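Local coordinates for hypothetical protein PurS (Thermus thermophilus, PDB 2DGB) that is of unknown function but belongs to the PurS family of small alpha/beta proteins and pairs with a second copy of itself, at residues A[14-25]-A[35-43]; A[53-61]-A[74-82]. All coordinates share one frame; numbering follows the deposited sequence.

Contact 1 of 2, residues A[14-25]-A[35-43]; sequences KGILDPQGRAVE and VEEVRVGKV
Asp18 divides its carboxylate between helix and strand. OD2 accepts from Val40 N through its syn lone pair, 2.7 Å away at an N-H...O angle of 160°, while Gly21 N meets OD1 from above the carboxylate plane, 2.8 Å off; water 1 ties OD1 also to Val40 O. CB of Asp18 lies over the rim of one face of the Arg39 guanidinium, 3.4 Å from NH1. Bends at chi2 and chi3 (-65° and -76°) fold the arginine back, and NH1 and NH2 grip Ile16 O together, NH2 at 3.0 Å. The bond from Gly21 N makes Asp18 the N-cap of helix 19-30, which lies over strand 37-49 on the antiparallel sheet that the second subunit extends. Packing is tightest at Gly21, which has no side chain: its CA lies 3.4 Å from Val38 O, and the segment axes approach to 6.5 Å. Val24 CG1 packs 3.9 Å from Val38 CG1. One turn on from Gly21, the Glu25 side chain runs antiparallel to that of Val38, CG against CG2, and its OE2 takes Val38 N on the anti lone pair at 2.9 Å. The periphery is looser. Exposed Gln20 only brushes Val40 CG2 with its CG, and toward Val35 water 2 bridges Glu25 O and Val35 N.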
ATOM      1  N   LYS A  14       3.348   0.101  14.945  1.00 24.28           N
ATOM      2  CA  LYS A  14       2.249   0.312  15.873  1.00 28.16           C
ATOM      3  C   LYS A  14       2.823   1.121  17.031  1.00 27.96           C
ATOM      4  O   LYS A  14       3.974   0.923  17.433  1.00 28.60           O
ATOM      5  CB  LYS A  14       1.685  -1.020  16.373  1.00 30.79           C
ATOM      6  CG  LYS A  14       2.587  -1.765  17.341  1.00 35.44           C
ATOM      7  CD  LYS A  14       1.857  -2.960  17.949  1.00 38.19           C
ATOM      8  CE  LYS A  14       2.639  -3.539  19.113  1.00 39.65           C
ATOM      9  NZ  LYS A  14       2.932  -2.480  20.127  1.00 42.52           N
ATOM     10  N   GLY A  15       2.027   2.041  17.558  1.00 27.80           N
ATOM     11  CA  GLY A  15       2.511   2.875  18.642  1.00 27.31           C
ATOM     12  C   GLY A  15       2.798   4.264  18.105  1.00 26.78           C
ATOM     13  O   GLY A  15       2.722   5.249  18.837  1.00 27.69           O
ATOM     14  N   ILE A  16       3.139   4.349  16.820  1.00 25.52           N
ATOM     15  CA  ILE A  16       3.404   5.644  16.195  1.00 23.06           C
ATOM     16  C   ILE A  16       2.053   6.298  15.922  1.00 23.71           C
ATOM     17  O   ILE A  16       1.137   5.655  15.417  1.00 22.37           O
ATOM     18  CB  ILE A  16       4.161   5.495  14.846  1.00 20.65           C
ATOM     19  CG1 ILE A  16       5.514   4.810  15.066  1.00 19.95           C
ATOM     20  CG2 ILE A  16       4.368   6.865  14.214  1.00 19.91           C
ATOM     21  CD1 ILE A  16       6.475   5.576  15.976  1.00 21.23           C
ATOM     22  N   LEU A  17       1.922   7.574  16.265  1.00 23.52           N
ATOM     23  CA  LEU A  17       0.668   8.282  16.046  1.00 22.73           C
ATOM     24  C   LEU A  17       0.400   8.471  14.550  1.00 21.61           C
ATOM     25  O   LEU A  17       1.261   8.953  13.818  1.00 23.04           O
ATOM     26  CB  LEU A  17       0.712   9.642  16.743  1.00 23.31           C
ATOM     27  CG  LEU A  17      -0.584  10.448  16.685  1.00 25.94           C
ATOM     28  CD1 LEU A  17      -1.658   9.722  17.470  1.00 27.61           C
ATOM     29  CD2 LEU A  17      -0.358  11.837  17.249  1.00 26.20           C
ATOM     30  N   ASP A  18      -0.797   8.091  14.105  1.00 20.43           N
ATOM     31  CA  ASP A  18      -1.190   8.219  12.700  1.00 18.71           C
ATOM     32  C   ASP A  18      -2.381   9.176  12.581  1.00 18.44           C
ATOM     33  O   ASP A  18      -3.532   8.739  12.495  1.00 18.39           O
ATOM     34  CB  ASP A  18      -1.579   6.846  12.137  1.00 17.70           C
ATOM     35  CG  ASP A  18      -1.895   6.887  10.647  1.00 18.49           C
ATOM     36  OD1 ASP A  18      -2.090   7.991  10.096  1.00 17.03           O
ATOM     37  OD2 ASP A  18      -1.964   5.806  10.026  1.00 19.59           O
ATOM     38  N   PRO A  19      -2.117  10.493  12.554  1.00 17.34           N
ATOM     39  CA  PRO A  19      -3.191  11.487  12.449  1.00 17.85           C
ATOM     40  C   PRO A  19      -4.107  11.337  11.235  1.00 18.16           C
ATOM     41  O   PRO A  19      -5.320  11.483  11.351  1.00 18.13           O
ATOM     42  CB  PRO A  19      -2.434  12.822  12.455  1.00 18.36           C
ATOM     43  CG  PRO A  19      -1.099  12.464  11.880  1.00 19.19           C
ATOM     44  CD  PRO A  19      -0.796  11.146  12.544  1.00 17.06           C
ATOM     45  N   GLN A  20      -3.534  11.052  10.075  1.00 18.33           N
ATOM     46  CA  GLN A  20      -4.346  10.891   8.879  1.00 19.66           C
ATOM     47  C   GLN A  20      -5.315   9.724   9.085  1.00 18.59           C
ATOM     48  O   GLN A  20      -6.505   9.836   8.791  1.00 18.20           O
ATOM     49  CB  GLN A  20      -3.449  10.648   7.657  1.00 21.39           C
ATOM     50  CG  GLN A  20      -4.200  10.543   6.338  1.00 25.64           C
ATOM     51  CD  GLN A  20      -5.136  11.720   6.093  1.00 27.28           C
ATOM     52  OE1 GLN A  20      -4.781  12.875   6.332  1.00 26.00           O
ATOM     53  NE2 GLN A  20      -6.334  11.429   5.597  1.00 28.16           N
ATOM     54  N   GLY A  21      -4.802   8.614   9.609  1.00 18.89           N
ATOM     55  CA  GLY A  21      -5.648   7.456   9.853  1.00 19.96           C
ATOM     56  C   GLY A  21      -6.771   7.802  10.821  1.00 20.59           C
ATOM     57  O   GLY A  21      -7.909   7.358  10.664  1.00 20.82           O
ATOM     58  N   ARG A  22      -6.453   8.607  11.827  1.00 19.65           N
ATOM     59  CA  ARG A  22      -7.455   9.003  12.804  1.00 19.20           C
ATOM     60  C   ARG A  22      -8.512   9.879  12.146  1.00 18.49           C
ATOM     61  O   ARG A  22      -9.701   9.747  12.438  1.00 19.03           O
ATOM     62  CB  ARG A  22      -6.783   9.726  13.973  1.00 21.49           C
ATOM     63  CG  ARG A  22      -6.024   8.767  14.886  1.00 23.34           C
ATOM     64  CD  ARG A  22      -4.963   9.464  15.719  1.00 26.06           C
ATOM     65  NE  ARG A  22      -4.322   8.542  16.657  1.00 27.73           N
ATOM     66  CZ  ARG A  22      -4.728   8.334  17.907  1.00 28.94           C
ATOM     67  NH1 ARG A  22      -4.079   7.468  18.678  1.00 29.85           N
ATOM     68  NH2 ARG A  22      -5.765   9.004  18.398  1.00 25.86           N
ATOM     69  N   ALA A  23      -8.082  10.761  11.246  1.00 16.07           N
ATOM     70  CA  ALA A  23      -9.015  11.637  10.542  1.00 15.76           C
ATOM     71  C   ALA A  23      -9.966  10.801   9.676  1.00 16.60           C
ATOM     72  O   ALA A  23     -11.161  11.098   9.590  1.00 13.61           O
ATOM     73  CB  ALA A  23      -8.250  12.637   9.668  1.00 14.49           C
ATOM     74  N   VAL A  24      -9.437   9.754   9.044  1.00 14.81           N
ATOM     75  CA  VAL A  24     -10.259   8.893   8.190  1.00 16.45           C
ATOM     76  C   VAL A  24     -11.305   8.122   9.007  1.00 17.90           C
ATOM     77  O   VAL A  24     -12.455   7.985   8.585  1.00 16.79           O
ATOM     78  CB  VAL A  24      -9.386   7.884   7.395  1.00 16.99           C
ATOM     79  CG1 VAL A  24     -10.270   6.921   6.620  1.00 15.79           C
ATOM     80  CG2 VAL A  24      -8.468   8.635   6.420  1.00 15.00           C
ATOM     81  N   GLU A  25     -10.906   7.613  10.170  1.00 17.98           N
ATOM     82  CA  GLU A  25     -11.839   6.871  11.013  1.00 19.66           C
ATOM     83  C   GLU A  25     -13.026   7.778  11.295  1.00 21.25           C
ATOM     84  O   GLU A  25     -14.183   7.368  11.180  1.00 21.91           O
ATOM     85  CB  GLU A  25     -11.181   6.483  12.343  1.00 20.98           C
ATOM     86  CG  GLU A  25      -9.865   5.742  12.200  1.00 21.70           C
ATOM     87  CD  GLU A  25      -9.140   5.579  13.524  1.00 23.95           C
ATOM     88  OE1 GLU A  25      -9.387   6.385  14.445  1.00 22.40           O
ATOM     89  OE2 GLU A  25      -8.308   4.658  13.637  1.00 25.05           O
ATOM     90  N   VAL A  35     -15.702   2.216  11.766  1.00 23.46           N
ATOM     91  CA  VAL A  35     -14.653   1.208  11.744  1.00 21.99           C
ATOM     92  C   VAL A  35     -13.896   1.226  13.064  1.00 20.81           C
ATOM     93  O   VAL A  35     -14.018   2.162  13.851  1.00 19.82           O
ATOM     94  CB  VAL A  35     -13.655   1.441  10.590  1.00 21.11           C
ATOM     95  CG1 VAL A  35     -14.365   1.298   9.256  1.00 21.08           C
ATOM     96  CG2 VAL A  35     -13.015   2.813  10.719  1.00 21.82           C
ATOM     97  N   GLU A  36     -13.102   0.191  13.297  1.00 21.00           N
ATOM     98  CA  GLU A  36     -12.344   0.081  14.535  1.00 21.63           C
ATOM     99  C   GLU A  36     -11.028   0.849  14.522  1.00 20.68           C
ATOM    100  O   GLU A  36     -10.614   1.409  15.541  1.00 19.21           O
ATOM    101  CB  GLU A  36     -12.060  -1.388  14.834  1.00 21.19           C
ATOM    102  CG  GLU A  36     -11.368  -1.619  16.168  1.00 24.51           C
ATOM    103  CD  GLU A  36     -11.129  -3.091  16.437  1.00 24.12           C
ATOM    104  OE1 GLU A  36     -12.092  -3.876  16.321  1.00 22.53           O
ATOM    105  OE2 GLU A  36      -9.983  -3.458  16.765  1.00 25.78           O
ATOM    106  N   GLU A  37     -10.372   0.864  13.367  1.00 20.61           N
ATOM    107  CA  GLU A  37      -9.094   1.542  13.223  1.00 18.82           C
ATOM    108  C   GLU A  37      -8.674   1.639  11.764  1.00 18.95           C
ATOM    109  O   GLU A  37      -8.950   0.738  10.966  1.00 18.00           O
ATOM    110  CB  GLU A  37      -8.017   0.775  13.989  1.00 20.85           C
ATOM    111  CG  GLU A  37      -6.613   1.321  13.809  1.00 23.33           C
ATOM    112  CD  GLU A  37      -5.552   0.389  14.363  1.00 25.11           C
ATOM    113  OE1 GLU A  37      -5.247  -0.632  13.713  1.00 27.42           O
ATOM    114  OE2 GLU A  37      -5.029   0.673  15.455  1.00 27.85           O
ATOM    115  N   VAL A  38      -7.996   2.736  11.432  1.00 17.17           N
ATOM    116  CA  VAL A  38      -7.489   2.979  10.089  1.00 16.73           C
ATOM    117  C   VAL A  38      -6.014   3.377  10.198  1.00 16.39           C
ATOM    118  O   VAL A  38      -5.674   4.285  10.948  1.00 14.51           O
ATOM    119  CB  VAL A  38      -8.250   4.134   9.398  1.00 16.54           C
ATOM    120  CG1 VAL A  38      -7.692   4.361   7.998  1.00 15.86           C
ATOM    121  CG2 VAL A  38      -9.741   3.819   9.336  1.00 18.09           C
ATOM    122  N   ARG A  39      -5.137   2.681   9.482  1.00 16.81           N
ATOM    123  CA  ARG A  39      -3.714   3.021   9.484  1.00 17.21           C
ATOM    124  C   ARG A  39      -3.404   3.338   8.032  1.00 17.35           C
ATOM    125  O   ARG A  39      -3.657   2.514   7.148  1.00 16.97           O
ATOM    126  CB  ARG A  39      -2.851   1.848   9.962  1.00 17.97           C
ATOM    127  CG  ARG A  39      -3.057   1.464  11.414  1.00 25.38           C
ATOM    128  CD  ARG A  39      -2.624   2.579  12.366  1.00 29.44           C
ATOM    129  NE  ARG A  39      -1.170   2.678  12.497  1.00 30.34           N
ATOM    130  CZ  ARG A  39      -0.554   3.449  13.391  1.00 33.01           C
ATOM    131  NH1 ARG A  39      -1.268   4.191  14.231  1.00 32.39           N
ATOM    132  NH2 ARG A  39       0.774   3.464  13.469  1.00 29.54           N
ATOM    133  N   VAL A  40      -2.886   4.534   7.782  1.00 16.25           N
ATOM    134  CA  VAL A  40      -2.584   4.964   6.423  1.00 16.26           C
ATOM    135  C   VAL A  40      -1.101   4.875   6.128  1.00 16.27           C
ATOM    136  O   VAL A  40      -0.270   5.434   6.852  1.00 15.72           O
ATOM    137  CB  VAL A  40      -3.063   6.418   6.174  1.00 17.58           C
ATOM    138  CG1 VAL A  40      -2.694   6.861   4.767  1.00 17.59           C
ATOM    139  CG2 VAL A  40      -4.570   6.506   6.368  1.00 14.73           C
ATOM    140  N   GLY A  41      -0.778   4.150   5.063  1.00 13.95           N
ATOM    141  CA  GLY A  41       0.602   3.990   4.672  1.00 15.82           C
ATOM    142  C   GLY A  41       0.753   4.287   3.196  1.00 16.44           C
ATOM    143  O   GLY A  41      -0.149   4.835   2.558  1.00 15.88           O
ATOM    144  N   LYS A  42       1.901   3.927   2.648  1.00 15.64           N
ATOM    145  CA  LYS A  42       2.149   4.156   1.239  1.00 17.46           C
ATOM    146  C   LYS A  42       2.463   2.830   0.561  1.00 14.98           C
ATOM    147  O   LYS A  42       3.030   1.925   1.174  1.00 13.37           O
ATOM    148  CB  LYS A  42       3.329   5.121   1.067  1.00 20.53           C
ATOM    149  CG  LYS A  42       4.677   4.492   1.347  1.00 26.48           C
ATOM    150  CD  LYS A  42       5.793   5.533   1.459  1.00 33.06           C
ATOM    151  CE  LYS A  42       5.738   6.286   2.788  1.00 35.06           C
ATOM    152  NZ  LYS A  42       6.988   7.061   3.051  1.00 38.14           N
ATOM    153  N   VAL A  43       2.054   2.703  -0.693  1.00 14.02           N
ATOM    154  CA  VAL A  43       2.357   1.501  -1.455  1.00 13.30           C
ATOM    155  C   VAL A  43       3.217   1.951  -2.628  1.00 13.55           C
ATOM    156  O   VAL A  43       2.924   2.968  -3.274  1.00 14.07           O
ATOM    157  CB  VAL A  43       1.077   0.775  -1.983  1.00 13.55           C
ATOM    158  CG1 VAL A  43       0.246   1.704  -2.862  1.00 10.21           C
ATOM    159  CG2 VAL A  43       1.484  -0.478  -2.780  1.00 14.53           C
TER
HETATM  160  O   HOH W   1      -0.423   8.153   7.852  1.00 17.56           O
HETATM  161  O   HOH W   2     -15.064   5.084  12.331  1.00 15.59           O

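Contact 2 of 2, residues A[53-61]-A[74-82]; sequences LLEAEEKAK and VYALEALKE
Two flat groups border this contact, the Tyr75 ring and the Glu57 carboxylate. Lys61 O approaches the ring obliquely, 3.3 Å from Tyr75 OH, and Lys61 CB lies near CE1. With chi1 at 65°, Tyr75 CG sits between its backbone N and carbonyl carbon, which lifts the ring toward the last turn of segment 53-61. Over the Glu57 carboxylate comes a methyl group: Leu77 CD2 is almost equally far from CD, OE1 and OE2, with OE2 at 3.3 Å, and therefore stands above the plane. Leu80 CD2 approaches OE2 as well, 3.4 Å away. The bend at chi2 (83°) turns the acid across both leucines instead of straight outward.

Around the two leucines the packing is mainly apolar. Ala60 fits its CB against both methyls of Leu77, CD2 at 3.6 Å, and the Lys61 side chain crosses that of Leu77 at about a right angle, its CG nearest CD2. Leu80 CD2 touches Ala56 CB and runs against Leu53, CD1 of Leu53 to CD2 of Leu80 being 3.9 Å. Leu77 and Leu80 also reach Ala6 on strand 3-12. Tyr75, Leu77 and Leu80 all face the helix although the last two are three residues apart, because Glu78 and Ala79 form a classic beta bulge opposite Thr7. The axes of segments 53-61 and 74-82 approach to 9.3 Å with their directions 147° apart, as where a helix lies on one layer of antiparallel sheet in a two-layer alpha/beta fold.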
ATOM      1  N   LEU A  53      14.767 -14.393  -9.933  1.00 19.14           N
ATOM      2  CA  LEU A  53      13.738 -14.151  -8.930  1.00 19.17           C
ATOM      3  C   LEU A  53      14.302 -14.030  -7.523  1.00 19.47           C
ATOM      4  O   LEU A  53      13.850 -13.191  -6.742  1.00 22.38           O
ATOM      5  CB  LEU A  53      12.693 -15.267  -8.960  1.00 20.49           C
ATOM      6  CG  LEU A  53      11.459 -15.010  -8.093  1.00 20.82           C
ATOM      7  CD1 LEU A  53      10.696 -13.819  -8.644  1.00 20.49           C
ATOM      8  CD2 LEU A  53      10.568 -16.249  -8.074  1.00 24.05           C
ATOM      9  N   LEU A  54      15.280 -14.865  -7.190  1.00 18.70           N
ATOM     10  CA  LEU A  54      15.866 -14.815  -5.860  1.00 19.85           C
ATOM     11  C   LEU A  54      16.528 -13.469  -5.635  1.00 19.86           C
ATOM     12  O   LEU A  54      16.310 -12.824  -4.613  1.00 18.79           O
ATOM     13  CB  LEU A  54      16.891 -15.930  -5.663  1.00 21.80           C
ATOM     14  CG  LEU A  54      16.370 -17.142  -4.887  1.00 27.34           C
ATOM     15  CD1 LEU A  54      15.274 -17.829  -5.683  1.00 27.08           C
ATOM     16  CD2 LEU A  54      17.511 -18.104  -4.610  1.00 28.71           C
ATOM     17  N   GLU A  55      17.337 -13.048  -6.596  1.00 18.29           N
ATOM     18  CA  GLU A  55      18.015 -11.771  -6.484  1.00 19.54           C
ATOM     19  C   GLU A  55      17.008 -10.629  -6.533  1.00 18.19           C
ATOM     20  O   GLU A  55      17.237  -9.570  -5.947  1.00 18.53           O
ATOM     21  CB  GLU A  55      19.039 -11.603  -7.607  1.00 21.38           C
ATOM     22  CG  GLU A  55      19.725 -10.246  -7.581  1.00 27.34           C
ATOM     23  CD  GLU A  55      20.701 -10.062  -8.722  1.00 29.17           C
ATOM     24  OE1 GLU A  55      21.776 -10.699  -8.695  1.00 32.97           O
ATOM     25  OE2 GLU A  55      20.385  -9.288  -9.647  1.00 29.49           O
ATOM     26  N   ALA A  56      15.897 -10.836  -7.234  1.00 15.31           N
ATOM     27  CA  ALA A  56      14.873  -9.799  -7.322  1.00 16.69           C
ATOM     28  C   ALA A  56      14.186  -9.642  -5.963  1.00 16.34           C
ATOM     29  O   ALA A  56      13.875  -8.530  -5.531  1.00 17.20           O
ATOM     30  CB  ALA A  56      13.847 -10.161  -8.395  1.00 14.85           C
ATOM     31  N   GLU A  57      13.944 -10.767  -5.297  1.00 17.40           N
ATOM     32  CA  GLU A  57      13.310 -10.758  -3.986  1.00 17.48           C
ATOM     33  C   GLU A  57      14.240 -10.020  -3.032  1.00 17.33           C
ATOM     34  O   GLU A  57      13.802  -9.192  -2.227  1.00 16.69           O
ATOM     35  CB  GLU A  57      13.086 -12.192  -3.493  1.00 18.60           C
ATOM     36  CG  GLU A  57      12.687 -12.305  -2.021  1.00 22.55           C
ATOM     37  CD  GLU A  57      11.202 -12.098  -1.772  1.00 26.54           C
ATOM     38  OE1 GLU A  57      10.818 -11.955  -0.592  1.00 30.43           O
ATOM     39  OE2 GLU A  57      10.417 -12.091  -2.744  1.00 27.92           O
ATOM     40  N   GLU A  58      15.532 -10.314  -3.147  1.00 17.47           N
ATOM     41  CA  GLU A  58      16.540  -9.693  -2.304  1.00 18.79           C
ATOM     42  C   GLU A  58      16.606  -8.197  -2.542  1.00 19.78           C
ATOM     43  O   GLU A  58      16.708  -7.417  -1.591  1.00 17.48           O
ATOM     44  CB  GLU A  58      17.916 -10.308  -2.573  1.00 19.15           C
ATOM     45  CG  GLU A  58      19.000  -9.800  -1.645  1.00 22.22           C
ATOM     46  CD  GLU A  58      20.336 -10.470  -1.897  1.00 25.81           C
ATOM     47  OE1 GLU A  58      21.256 -10.305  -1.068  1.00 26.74           O
ATOM     48  OE2 GLU A  58      20.461 -11.158  -2.929  1.00 26.27           O
ATOM     49  N   LYS A  59      16.567  -7.796  -3.813  1.00 18.74           N
ATOM     50  CA  LYS A  59      16.611  -6.378  -4.155  1.00 19.77           C
ATOM     51  C   LYS A  59      15.353  -5.677  -3.661  1.00 19.57           C
ATOM     52  O   LYS A  59      15.413  -4.545  -3.177  1.00 20.61           O
ATOM     53  CB  LYS A  59      16.724  -6.183  -5.667  1.00 20.37           C
ATOM     54  CG  LYS A  59      18.071  -6.563  -6.253  1.00 24.28           C
ATOM     55  CD  LYS A  59      18.117  -6.238  -7.738  1.00 26.36           C
ATOM     56  CE  LYS A  59      19.523  -6.369  -8.296  1.00 30.60           C
ATOM     57  NZ  LYS A  59      19.587  -5.843  -9.687  1.00 34.45           N
ATOM     58  N   ALA A  60      14.210  -6.343  -3.791  1.00 17.07           N
ATOM     59  CA  ALA A  60      12.950  -5.753  -3.344  1.00 17.82           C
ATOM     60  C   ALA A  60      13.003  -5.430  -1.848  1.00 18.32           C
ATOM     61  O   ALA A  60      12.645  -4.329  -1.429  1.00 18.56           O
ATOM     62  CB  ALA A  60      11.802  -6.696  -3.627  1.00 13.45           C
ATOM     63  N   LYS A  61      13.446  -6.392  -1.046  1.00 19.69           N
ATOM     64  CA  LYS A  61      13.532  -6.182   0.392  1.00 22.61           C
ATOM     65  C   LYS A  61      14.605  -5.154   0.756  1.00 23.12           C
ATOM     66  O   LYS A  61      14.504  -4.487   1.790  1.00 23.19           O
ATOM     67  CB  LYS A  61      13.809  -7.504   1.115  1.00 25.44           C
ATOM     68  CG  LYS A  61      12.768  -8.592   0.856  1.00 28.93           C
ATOM     69  CD  LYS A  61      12.543  -9.471   2.084  1.00 34.11           C
ATOM     70  CE  LYS A  61      13.843 -10.073   2.614  1.00 35.93           C
ATOM     71  NZ  LYS A  61      14.503 -10.968   1.626  1.00 39.47           N
ATOM     72  N   VAL A  74       7.897   0.158   9.035  1.00 18.25           N
ATOM     73  CA  VAL A  74       8.227  -1.222   8.728  1.00 18.49           C
ATOM     74  C   VAL A  74       7.797  -1.402   7.278  1.00 20.13           C
ATOM     75  O   VAL A  74       6.834  -0.772   6.830  1.00 19.04           O
ATOM     76  CB  VAL A  74       7.442  -2.219   9.609  1.00 19.54           C
ATOM     77  CG1 VAL A  74       7.886  -2.097  11.065  1.00 21.04           C
ATOM     78  CG2 VAL A  74       5.953  -1.961   9.482  1.00 18.03           C
ATOM     79  N   TYR A  75       8.516  -2.231   6.534  1.00 19.76           N
ATOM     80  CA  TYR A  75       8.148  -2.464   5.146  1.00 21.70           C
ATOM     81  C   TYR A  75       7.742  -3.913   5.002  1.00 20.85           C
ATOM     82  O   TYR A  75       8.097  -4.753   5.829  1.00 18.14           O
ATOM     83  CB  TYR A  75       9.321  -2.152   4.204  1.00 22.40           C
ATOM     84  CG  TYR A  75      10.528  -3.054   4.373  1.00 24.30           C
ATOM     85  CD1 TYR A  75      10.635  -4.263   3.680  1.00 26.51           C
ATOM     86  CD2 TYR A  75      11.566  -2.697   5.229  1.00 26.27           C
ATOM     87  CE1 TYR A  75      11.756  -5.092   3.837  1.00 26.97           C
ATOM     88  CE2 TYR A  75      12.684  -3.513   5.395  1.00 28.73           C
ATOM     89  CZ  TYR A  75      12.777  -4.702   4.698  1.00 28.94           C
ATOM     90  OH  TYR A  75      13.908  -5.481   4.861  1.00 29.95           O
ATOM     91  N   ALA A  76       6.988  -4.200   3.953  1.00 20.59           N
ATOM     92  CA  ALA A  76       6.548  -5.559   3.694  1.00 20.02           C
ATOM     93  C   ALA A  76       6.450  -5.763   2.190  1.00 20.00           C
ATOM     94  O   ALA A  76       5.826  -4.959   1.491  1.00 17.87           O
ATOM     95  CB  ALA A  76       5.191  -5.800   4.345  1.00 20.77           C
ATOM     96  N   LEU A  77       7.085  -6.819   1.691  1.00 18.38           N
ATOM     97  CA  LEU A  77       7.023  -7.118   0.265  1.00 19.73           C
ATOM     98  C   LEU A  77       5.709  -7.866   0.070  1.00 19.92           C
ATOM     99  O   LEU A  77       5.631  -9.073   0.303  1.00 19.57           O
ATOM    100  CB  LEU A  77       8.210  -7.994  -0.153  1.00 21.16           C
ATOM    101  CG  LEU A  77       8.321  -8.337  -1.645  1.00 22.23           C
ATOM    102  CD1 LEU A  77       8.212  -7.067  -2.494  1.00 17.96           C
ATOM    103  CD2 LEU A  77       9.641  -9.049  -1.901  1.00 20.87           C
ATOM    104  N   GLU A  78       4.678  -7.132  -0.336  1.00 17.89           N
ATOM    105  CA  GLU A  78       3.349  -7.694  -0.530  1.00 19.67           C
ATOM    106  C   GLU A  78       3.241  -8.645  -1.724  1.00 20.43           C
ATOM    107  O   GLU A  78       2.482  -9.614  -1.683  1.00 17.43           O
ATOM    108  CB  GLU A  78       2.339  -6.557  -0.676  1.00 21.07           C
ATOM    109  CG  GLU A  78       0.890  -6.992  -0.780  1.00 28.14           C
ATOM    110  CD  GLU A  78       0.400  -7.709   0.464  1.00 33.66           C
ATOM    111  OE1 GLU A  78       0.939  -7.436   1.561  1.00 37.03           O
ATOM    112  OE2 GLU A  78      -0.535  -8.532   0.348  1.00 35.63           O
ATOM    113  N   ALA A  79       3.991  -8.360  -2.786  1.00 19.04           N
ATOM    114  CA  ALA A  79       3.976  -9.201  -3.980  1.00 17.41           C
ATOM    115  C   ALA A  79       5.220  -8.948  -4.824  1.00 18.99           C
ATOM    116  O   ALA A  79       5.892  -7.931  -4.663  1.00 16.59           O
ATOM    117  CB  ALA A  79       2.723  -8.925  -4.805  1.00 18.25           C
ATOM    118  N   LEU A  80       5.517  -9.884  -5.720  1.00 17.48           N
ATOM    119  CA  LEU A  80       6.671  -9.776  -6.603  1.00 19.86           C
ATOM    120  C   LEU A  80       6.423 -10.656  -7.827  1.00 21.26           C
ATOM    121  O   LEU A  80       6.162 -11.855  -7.704  1.00 19.33           O
ATOM    122  CB  LEU A  80       7.942 -10.239  -5.888  1.00 19.01           C
ATOM    123  CG  LEU A  80       9.235 -10.200  -6.709  1.00 21.38           C
ATOM    124  CD1 LEU A  80       9.644  -8.756  -6.955  1.00 20.38           C
ATOM    125  CD2 LEU A  80      10.335 -10.943  -5.976  1.00 20.54           C
ATOM    126  N   LYS A  81       6.489 -10.058  -9.008  1.00 21.51           N
ATOM    127  CA  LYS A  81       6.261 -10.816 -10.225  1.00 24.01           C
ATOM    128  C   LYS A  81       7.228 -10.435 -11.322  1.00 23.39           C
ATOM    129  O   LYS A  81       7.684  -9.294 -11.398  1.00 23.18           O
ATOM    130  CB  LYS A  81       4.828 -10.609 -10.720  1.00 25.83           C
ATOM    131  CG  LYS A  81       4.428  -9.160 -10.858  1.00 29.66           C
ATOM    132  CD  LYS A  81       3.013  -9.021 -11.405  1.00 34.31           C
ATOM    133  CE  LYS A  81       2.929  -9.508 -12.847  1.00 37.26           C
ATOM    134  NZ  LYS A  81       1.579  -9.288 -13.448  1.00 40.27           N
ATOM    135  N   GLU A  82       7.542 -11.406 -12.166  1.00 23.10           N
ATOM    136  CA  GLU A  82       8.437 -11.174 -13.278  1.00 26.17           C
ATOM    137  C   GLU A  82       7.598 -10.549 -14.383  1.00 27.06           C
ATOM    138  O   GLU A  82       6.424 -10.884 -14.547  1.00 27.53           O
ATOM    139  CB  GLU A  82       9.035 -12.491 -13.768  1.00 27.30           C
ATOM    140  CG  GLU A  82      10.165 -12.298 -14.757  1.00 31.76           C
ATOM    141  CD  GLU A  82      10.657 -13.605 -15.330  1.00 33.18           C
ATOM    142  OE1 GLU A  82      10.800 -14.577 -14.559  1.00 33.07           O
ATOM    143  OE2 GLU A  82      10.910 -13.653 -16.550  1.00 36.95           O
TER

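In the fold
Contacts 1 and 2 attach the two helices to the two strands that are outermost within this chain, in an antiparallel sheet ordered 37-49, 3-12, 73-83. They lie on opposite sides of the chain's centre, about 25 Å apart between centres; their nearest atoms are about 6 Å apart and do not touch. They follow in series along the chain, strand 37-49 of contact 1 leading into helix 53-67 of contact 2. Strand 3-12 links them through the sheet: Leu12 touches Asp18 and Arg39, and Ala6 touches Leu77 and Leu80. Contact 1 is the more involved with the dimer, since residues 37-43 pair with an antiparallel strand of the second subunit and Glu36 forms a salt bridge to Arg3 of that subunit.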